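Local coordinates for protein formiminoglutamase (Trypanosoma cruzi, PDB 4MYK) that probably hydrolyses N-formimino-L-glutamate as a manganese-dependent enzyme of the arginase family, built on the arginase/deacetylase alpha/beta fold, at residues Thr107-Gly112 / Arg130-Ala135; Ala126-Ala131 / Asn230-Phe235. The protein carries 1 engineered substitution. All blocks are in the same frame, centred on the assembly; numbering follows the deposited sequence.

Contact 1 (Thr107-Gly112 / Arg130-Ala135); sequences TVLARG and RAMLRA
Leu109, near the C-terminal end of helix 94-110, pushes its isobutyl group against helix 125-135 and meets three residues there: Ala131, Met132 and Ala135. The contact is almost wholly apolar, and no hydrogen bond passes between the two segments. With CG anti to the carbonyl carbon (chi1 -78°) and chi2 extended, CD1 becomes the leading atom of the side chain. Leu109 CD1 lies 3.7 Å from Ala135 CB, and Leu109 CB follows at 3.9 Å from the same Ala135 methyl, so that the alanine sits alongside the leucine from its root to one branch. Ala131, one turn earlier on the helix, is looser, its CB standing 4.3 Å from Leu109 CD1.

The sulfur contact comes from another direction. Although the CB of Met132 points away from helix 94-110, its chain bends at both chi2 (-72°) and chi3, and Met132 SD ends 3.7 Å from Leu109 CD1. The second branch is a little farther, with Leu109 CD2 4.1 Å from Met132 SD; the two side chains cross at about a right angle.

One backbone atom takes part: Ala131 O approaches Leu109 CD1 to 3.4 Å, a van der Waals contact. That carbonyl is already engaged inside its own helix, accepting from Ala135 N.

Beyond the apolar strip, two arginines of helix 125-135 reach helix 94-110: Arg130 NE forms a salt bridge to Glu102, and the Arg134 guanidinium a cation-pi contact with Phe106. Pro115 of strand 114-119 also packs on Leu109, and Met275 and Met276 of strand 274-280 on Met132. The arrangement is that of two neighbouring helices packed side by side on a parallel sheet, joined through strand 114-119 in the alpha/beta fold of the arginase family.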
loop_
_atom_site.group_PDB
_atom_site.type_symbol
_atom_site.label_atom_id
_atom_site.label_comp_id
_atom_site.label_asym_id
_atom_site.label_seq_id
_atom_site.Cartn_x
_atom_site.Cartn_y
_atom_site.Cartn_z
ATOM N N THR A 107 -5.184 -38.719 -4.997
ATOM C CA THR A 107 -4.768 -39.687 -3.988
ATOM C C THR A 107 -4.855 -39.102 -2.574
ATOM O O THR A 107 -5.427 -39.723 -1.683
ATOM C CB THR A 107 -3.359 -40.272 -4.287
ATOM O OG1 THR A 107 -2.359 -39.259 -4.134
ATOM C CG2 THR A 107 -3.298 -40.815 -5.705
ATOM N N VAL A 108 -4.317 -37.898 -2.376
ATOM C CA VAL A 108 -4.420 -37.224 -1.076
ATOM C C VAL A 108 -5.885 -37.024 -0.686
ATOM O O VAL A 108 -6.269 -37.238 0.465
ATOM C CB VAL A 108 -3.679 -35.856 -1.043
ATOM C CG1 VAL A 108 -3.920 -35.161 0.278
ATOM C CG2 VAL A 108 -2.200 -36.049 -1.241
ATOM N N LEU A 109 -6.687 -36.617 -1.668
ATOM C CA LEU A 109 -8.124 -36.431 -1.487
ATOM C C LEU A 109 -8.807 -37.746 -1.118
ATOM O O LEU A 109 -9.538 -37.827 -0.131
ATOM C CB LEU A 109 -8.765 -35.871 -2.763
ATOM C CG LEU A 109 -8.633 -34.388 -3.116
ATOM C CD1 LEU A 109 -9.401 -34.103 -4.403
ATOM C CD2 LEU A 109 -9.145 -33.527 -1.975
ATOM N N ALA A 110 -8.554 -38.768 -1.927
ATOM C CA ALA A 110 -9.143 -40.090 -1.746
ATOM C C ALA A 110 -8.972 -40.653 -0.334
ATOM O O ALA A 110 -9.809 -41.425 0.130
ATOM C CB ALA A 110 -8.579 -41.066 -2.783
ATOM N N ARG A 111 -7.898 -40.282 0.355
ATOM C CA ARG A 111 -7.652 -40.876 1.674
ATOM C C ARG A 111 -8.052 -39.951 2.803
ATOM O O ARG A 111 -7.759 -40.213 3.962
ATOM C CB ARG A 111 -6.193 -41.312 1.850
ATOM C CG ARG A 111 -5.281 -40.228 2.342
ATOM C CD ARG A 111 -3.882 -40.750 2.604
ATOM N NE ARG A 111 -2.972 -39.630 2.813
ATOM C CZ ARG A 111 -2.215 -39.109 1.857
ATOM N NH1 ARG A 111 -2.242 -39.635 0.643
ATOM N NH2 ARG A 111 -1.429 -38.077 2.120
ATOM N N GLY A 112 -8.713 -38.855 2.461
ATOM C CA GLY A 112 -9.195 -37.936 3.473
ATOM C C GLY A 112 -8.245 -36.830 3.897
ATOM O O GLY A 112 -8.622 -35.991 4.705
ATOM N N ARG A 130 -10.160 -31.320 -11.587
ATOM C CA ARG A 130 -10.519 -32.662 -12.050
ATOM C C ARG A 130 -10.277 -33.712 -10.966
ATOM O O ARG A 130 -11.071 -34.643 -10.800
ATOM C CB ARG A 130 -9.770 -33.015 -13.336
ATOM C CG ARG A 130 -10.299 -32.287 -14.560
ATOM C CD ARG A 130 -9.682 -32.804 -15.843
ATOM N NE ARG A 130 -8.235 -32.605 -15.892
ATOM C CZ ARG A 130 -7.649 -31.508 -16.357
ATOM N NH1 ARG A 130 -8.396 -30.498 -16.796
ATOM N NH2 ARG A 130 -6.324 -31.420 -16.380
ATOM N N ALA A 131 -9.178 -33.557 -10.230
ATOM C CA ALA A 131 -8.940 -34.349 -9.021
ATOM C C ALA A 131 -10.139 -34.291 -8.062
ATOM O O ALA A 131 -10.486 -35.296 -7.433
ATOM C CB ALA A 131 -7.654 -33.893 -8.314
ATOM N N MET A 132 -10.760 -33.113 -7.962
ATOM C CA MET A 132 -11.945 -32.912 -7.123
ATOM C C MET A 132 -13.171 -33.595 -7.711
ATOM O O MET A 132 -13.923 -34.244 -6.992
ATOM C CB MET A 132 -12.253 -31.422 -6.929
ATOM C CG MET A 132 -11.320 -30.673 -5.979
ATOM S SD MET A 132 -11.493 -31.057 -4.222
ATOM C CE MET A 132 -13.161 -30.459 -3.882
ATOM N N LEU A 133 -13.366 -33.434 -9.017
ATOM C CA LEU A 133 -14.511 -34.022 -9.709
ATOM C C LEU A 133 -14.467 -35.547 -9.717
ATOM O O LEU A 133 -15.494 -36.199 -9.911
ATOM C CB LEU A 133 -14.607 -33.506 -11.146
ATOM C CG LEU A 133 -14.797 -31.999 -11.356
ATOM C CD1 LEU A 133 -14.817 -31.673 -12.850
ATOM C CD2 LEU A 133 -16.061 -31.506 -10.665
ATOM N N ARG A 134 -13.278 -36.108 -9.519
ATOM C CA ARG A 134 -13.132 -37.556 -9.406
ATOM C C ARG A 134 -13.419 -37.967 -7.984
ATOM O O ARG A 134 -14.090 -38.966 -7.739
ATOM C CB ARG A 134 -11.714 -38.011 -9.771
ATOM C CG ARG A 134 -11.394 -38.030 -11.256
ATOM C CD ARG A 134 -9.904 -38.312 -11.451
ATOM N NE ARG A 134 -9.526 -39.556 -10.788
ATOM C CZ ARG A 134 -8.287 -39.895 -10.447
ATOM N NH1 ARG A 134 -7.271 -39.082 -10.693
ATOM N NH2 ARG A 134 -8.066 -41.058 -9.844
ATOM N N ALA A 135 -12.892 -37.199 -7.041
ATOM C CA ALA A 135 -13.008 -37.550 -5.636
ATOM C C ALA A 135 -14.442 -37.424 -5.104
ATOM O O ALA A 135 -14.862 -38.225 -4.263
ATOM C CB ALA A 135 -12.030 -36.725 -4.793
#

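Contact 2 (Ala126-Ala131 / Asn230-Phe235); sequences APNGRA and NTFFSF
Phe232 reaches from strand 231-236 toward helix 125-135, where its ring lies beside Asn128 and Gly129. Its CB leaves the strand toward the helix, and CG is anti to the backbone N (chi1 170°), which carries the ring to the helix backbone. On the near side of the ring, Phe232 CD2 comes to 4.1 Å from Gly129 CA. The next atom, Phe232 CE2, is 3.9 Å from Gly129 N and also touches Asn128 CB. The ring passes close to the bare backbone of Gly129, whose CA atom is 7.1 Å from that of Phe232. This is a helix lying on a parallel beta-sheet, as in the alpha/beta fold of arginases, with strand 231-236 placed between strands 274-280 and 141-145. At the tip, Phe232 CZ meets Asn128 CB at 3.7 Å. One face of the Phe232 ring is covered by Ser234 CB, 3.7 Å above its plane and offset toward the rim, two residues along the same strand. The polar ends of Asn128 and Ser234 converge on Asp278 of strand 274-280: Asn128 ND2 donates to OD2, while Ser234 OG is hydrogen-bonded to OD1.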
loop_
_atom_site.group_PDB
_atom_site.type_symbol
_atom_site.label_atom_id
_atom_site.label_comp_id
_atom_site.label_asym_id
_atom_site.label_seq_id
_atom_site.Cartn_x
_atom_site.Cartn_y
_atom_site.Cartn_z
ATOM N N ALA A 126 -6.775 -26.510 -13.322
ATOM C CA ALA A 126 -7.540 -27.469 -14.111
ATOM C C ALA A 126 -7.336 -28.902 -13.595
ATOM O O ALA A 126 -8.304 -29.573 -13.237
ATOM C CB ALA A 126 -7.209 -27.345 -15.589
ATOM N N PRO A 127 -6.072 -29.367 -13.529
ATOM C CA PRO A 127 -5.775 -30.683 -12.946
ATOM C C PRO A 127 -6.372 -30.828 -11.551
ATOM O O PRO A 127 -6.983 -31.844 -11.227
ATOM C CB PRO A 127 -4.248 -30.676 -12.844
ATOM C CG PRO A 127 -3.796 -29.743 -13.889
ATOM C CD PRO A 127 -4.849 -28.687 -14.003
ATOM N N ASN A 128 -6.166 -29.805 -10.728
ATOM C CA ASN A 128 -6.661 -29.773 -9.356
ATOM C C ASN A 128 -8.172 -29.950 -9.250
ATOM O O ASN A 128 -8.662 -30.699 -8.414
ATOM C CB ASN A 128 -6.249 -28.457 -8.693
ATOM C CG ASN A 128 -4.767 -28.394 -8.407
ATOM O OD1 ASN A 128 -4.072 -29.405 -8.450
ATOM N ND2 ASN A 128 -4.277 -27.204 -8.091
ATOM N N GLY A 129 -8.905 -29.245 -10.101
ATOM C CA GLY A 129 -10.346 -29.368 -10.145
ATOM C C GLY A 129 -10.825 -30.741 -10.588
ATOM O O GLY A 129 -11.795 -31.267 -10.042
ATOM N N ARG A 130 -10.160 -31.320 -11.587
ATOM C CA ARG A 130 -10.519 -32.662 -12.050
ATOM C C ARG A 130 -10.277 -33.712 -10.966
ATOM O O ARG A 130 -11.071 -34.643 -10.800
ATOM C CB ARG A 130 -9.770 -33.015 -13.336
ATOM C CG ARG A 130 -10.299 -32.287 -14.560
ATOM C CD ARG A 130 -9.682 -32.804 -15.843
ATOM N NE ARG A 130 -8.235 -32.605 -15.892
ATOM C CZ ARG A 130 -7.649 -31.508 -16.357
ATOM N NH1 ARG A 130 -8.396 -30.498 -16.796
ATOM N NH2 ARG A 130 -6.324 -31.420 -16.380
ATOM N N ALA A 131 -9.178 -33.557 -10.230
ATOM C CA ALA A 131 -8.940 -34.349 -9.021
ATOM C C ALA A 131 -10.139 -34.291 -8.062
ATOM O O ALA A 131 -10.486 -35.296 -7.433
ATOM C CB ALA A 131 -7.654 -33.893 -8.314
ATOM N N ASN A 230 -17.635 -29.872 -0.577
ATOM C CA ASN A 230 -16.472 -30.270 -1.347
ATOM C C ASN A 230 -15.949 -29.119 -2.182
ATOM O O ASN A 230 -15.742 -29.247 -3.390
ATOM C CB ASN A 230 -16.823 -31.460 -2.240
ATOM C CG ASN A 230 -17.363 -32.630 -1.451
ATOM O OD1 ASN A 230 -16.848 -32.961 -0.382
ATOM N ND2 ASN A 230 -18.409 -33.258 -1.965
ATOM N N THR A 231 -15.740 -27.991 -1.514
ATOM C CA THR A 231 -15.282 -26.777 -2.166
ATOM C C THR A 231 -13.763 -26.741 -2.384
ATOM O O THR A 231 -12.973 -27.003 -1.476
ATOM C CB THR A 231 -15.737 -25.548 -1.389
ATOM O OG1 THR A 231 -17.162 -25.478 -1.425
ATOM C CG2 THR A 231 -15.182 -24.302 -2.008
ATOM N N PHE A 232 -13.388 -26.441 -3.625
ATOM C CA PHE A 232 -12.011 -26.214 -4.046
ATOM C C PHE A 232 -11.737 -24.719 -3.883
ATOM O O PHE A 232 -12.337 -23.897 -4.582
ATOM C CB PHE A 232 -11.859 -26.654 -5.513
ATOM C CG PHE A 232 -10.558 -26.268 -6.148
ATOM C CD1 PHE A 232 -9.437 -25.968 -5.383
ATOM C CD2 PHE A 232 -10.444 -26.216 -7.528
ATOM C CE1 PHE A 232 -8.230 -25.615 -5.986
ATOM C CE2 PHE A 232 -9.235 -25.867 -8.132
ATOM C CZ PHE A 232 -8.132 -25.563 -7.351
ATOM N N PHE A 233 -10.853 -24.376 -2.945
ATOM C CA PHE A 233 -10.519 -22.981 -2.656
ATOM C C PHE A 233 -9.282 -22.590 -3.456
ATOM O O PHE A 233 -8.158 -22.899 -3.068
ATOM C CB PHE A 233 -10.305 -22.778 -1.150
ATOM C CG PHE A 233 -10.157 -21.330 -0.736
ATOM C CD1 PHE A 233 -11.118 -20.382 -1.085
ATOM C CD2 PHE A 233 -9.066 -20.917 0.028
ATOM C CE1 PHE A 233 -10.973 -19.047 -0.695
ATOM C CE2 PHE A 233 -8.931 -19.594 0.418
ATOM C CZ PHE A 233 -9.883 -18.665 0.056
ATOM N N SER A 234 -9.516 -21.927 -4.587
ATOM C CA SER A 234 -8.462 -21.587 -5.546
ATOM C C SER A 234 -8.106 -20.107 -5.434
ATOM O O SER A 234 -8.920 -19.234 -5.756
ATOM C CB SER A 234 -8.914 -21.909 -6.976
ATOM O OG SER A 234 -7.848 -21.795 -7.906
ATOM N N PHE A 235 -6.893 -19.827 -4.978
ATOM C CA PHE A 235 -6.510 -18.452 -4.667
ATOM C C PHE A 235 -5.412 -17.904 -5.564
ATOM O O PHE A 235 -4.234 -18.078 -5.263
ATOM C CB PHE A 235 -6.046 -18.341 -3.217
ATOM C CG PHE A 235 -6.303 -16.991 -2.605
ATOM C CD1 PHE A 235 -5.976 -15.834 -3.287
ATOM C CD2 PHE A 235 -6.893 -16.879 -1.349
ATOM C CE1 PHE A 235 -6.213 -14.597 -2.728
ATOM C CE2 PHE A 235 -7.128 -15.633 -0.782
ATOM C CZ PHE A 235 -6.792 -14.499 -1.472
#

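Overall arrangement
Helix 125-135 is common to both contacts, whose centres lie about 10 Å apart. Contact 1 joins its C-terminal turns to helix 94-110, and contact 2 sets an earlier part of it on strand 231-236; the two residue ranges overlap at Arg130 and Ala131. Met132 links them, Met132 CE packing 4.0 Å from Phe232 N while its sulfur belongs to contact 1. Contact 2 is nearer the manganese site: the Phe232 side chain is about 11 Å from a bound manganese ion, and its strand leads directly to the metal ligands Asp236 and Asp238. Contact 1 lies away from that site; its centre is about 16 Å from the centre of the chain, against about 8 Å for contact 2.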